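Local coordinates for pyruvate kinase (Cryptosporidium parvum, PDB 6P0Y) that catalyses the final step of glycolysis, transferring the phosphoryl group of phosphoenolpyruvate to ADP to give pyruvate and ATP, at the interface of chains A and B. Coordinates in Å, arbitrary orientation; residue numbers count along the deposited sequence, not the author numbering. Chains: chain A/B, Pyruvate kinase.

The interface of chains A and B. Residues chain A 305, 308-309, 312; chain B 25, 28-29, 32, 388.
B:Met29 lies against A:Ala309 and A:Cys312 where helix 24-32 of one subunit packs on helix 306-320 of the other, part of a two-fold interface in the tetramer typical of pyruvate kinases. Traced outward, CB of B:Met29 meets the sulfur SG of A:Cys312 at 3.8 Å. CG of B:Met29 then passes over the backbone of A:Ala309, 3.9 Å from CA of A:Ala309. After an extended start (chi2 -170°), the chain turns at its thioether, chi3 78°, which keeps the terminal methyl beside the cysteine. SD of B:Met29 is 3.4 Å from A:Cys312 SG, and its CE is 3.7 Å from that SG, so most of the methionine chain flanks this one sulfur. At that separation SD and SG touch without being bonded to each other; the disulfide reported between subunits for this protein joins Cys312 to Cys26.

A:Val308, with 56 Å² hidden by the partner, wedges its two methyls against different surfaces. With chi1 at -180°, A:Val308 CG1 points at the B helix, 3.4 Å from the carbonyl O of B:Thr25 and also over B:Gly28, where the lack of a side chain lets the methyl approach the backbone. A:Val308 CG2 instead faces the loop sulfur SG of B:Cys388 at 3.7 Å. B:Ile32 closes the other flank through its terminal methyl: B:Ile32 CD1 contacts A:Val308 CG1 at 3.8 Å and lies 3.6 Å from the backbone O of A:Lys305.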
loop_
_atom_site.group_PDB
_atom_site.type_symbol
_atom_site.label_atom_id
_atom_site.label_comp_id
_atom_site.label_asym_id
_atom_site.label_seq_id
_atom_site.Cartn_x
_atom_site.Cartn_y
_atom_site.Cartn_z
ATOM N N LYS A 305 19.438 8.396 -24.484
ATOM C CA LYS A 305 18.379 9.039 -23.658
ATOM C C LYS A 305 16.977 8.775 -24.231
ATOM O O LYS A 305 16.009 9.087 -23.525
ATOM C CB LYS A 305 18.639 10.546 -23.553
ATOM C CG LYS A 305 19.534 10.966 -22.394
ATOM C CD LYS A 305 20.062 12.377 -22.534
ATOM C CE LYS A 305 20.944 12.815 -21.385
ATOM N NZ LYS A 305 20.155 13.031 -20.149
ATOM N N VAL A 308 14.182 6.874 -22.335
ATOM C CA VAL A 308 13.672 7.719 -21.210
ATOM C C VAL A 308 12.396 8.421 -21.685
ATOM O O VAL A 308 11.376 8.323 -20.989
ATOM C CB VAL A 308 14.714 8.746 -20.719
ATOM C CG1 VAL A 308 14.179 9.590 -19.570
ATOM C CG2 VAL A 308 16.031 8.093 -20.323
ATOM N N ALA A 309 12.470 9.103 -22.832
ATOM C CA ALA A 309 11.358 9.858 -23.452
ATOM C C ALA A 309 10.222 8.897 -23.820
ATOM O O ALA A 309 9.070 9.183 -23.454
ATOM C CB ALA A 309 11.857 10.615 -24.658
ATOM N N CYS A 312 8.389 7.298 -20.792
ATOM C CA CYS A 312 7.645 8.362 -20.065
ATOM C C CYS A 312 6.360 8.701 -20.823
ATOM O O CYS A 312 5.301 8.752 -20.182
ATOM C CB CYS A 312 8.475 9.627 -19.883
ATOM S SG CYS A 312 7.512 11.016 -19.227
ATOM N N THR B 25 11.120 8.041 -14.336
ATOM C CA THR B 25 11.325 7.997 -15.811
ATOM C C THR B 25 10.893 9.328 -16.440
ATOM O O THR B 25 11.560 9.761 -17.400
ATOM C CB THR B 25 10.608 6.799 -16.451
ATOM O OG1 THR B 25 10.984 6.786 -17.828
ATOM C CG2 THR B 25 9.099 6.833 -16.323
ATOM N N GLY B 28 13.158 12.221 -15.558
ATOM C CA GLY B 28 14.224 12.078 -16.570
ATOM C C GLY B 28 13.882 12.823 -17.850
ATOM O O GLY B 28 14.771 13.512 -18.381
ATOM N N MET B 29 12.635 12.702 -18.320
ATOM C CA MET B 29 12.137 13.339 -19.572
ATOM C C MET B 29 12.003 14.856 -19.375
ATOM O O MET B 29 12.200 15.589 -20.359
ATOM C CB MET B 29 10.785 12.762 -20.004
ATOM C CG MET B 29 10.454 13.053 -21.463
ATOM S SD MET B 29 8.755 12.638 -21.942
ATOM C CE MET B 29 7.857 14.031 -21.260
ATOM N N ILE B 32 15.412 16.234 -19.993
ATOM C CA ILE B 32 15.718 16.156 -21.457
ATOM C C ILE B 32 15.206 17.424 -22.159
ATOM O O ILE B 32 15.772 17.772 -23.215
ATOM C CB ILE B 32 15.128 14.867 -22.074
ATOM C CG1 ILE B 32 15.964 13.640 -21.698
ATOM C CG2 ILE B 32 14.962 14.989 -23.583
ATOM C CD1 ILE B 32 15.312 12.315 -22.024
ATOM N N CYS B 388 16.109 6.201 -14.294
ATOM C CA CYS B 388 14.686 5.828 -14.521
ATOM C C CYS B 388 14.195 4.840 -13.455
ATOM O O CYS B 388 12.999 4.497 -13.494
ATOM C CB CYS B 388 14.501 5.230 -15.910
ATOM S SG CYS B 388 14.860 6.411 -17.234
#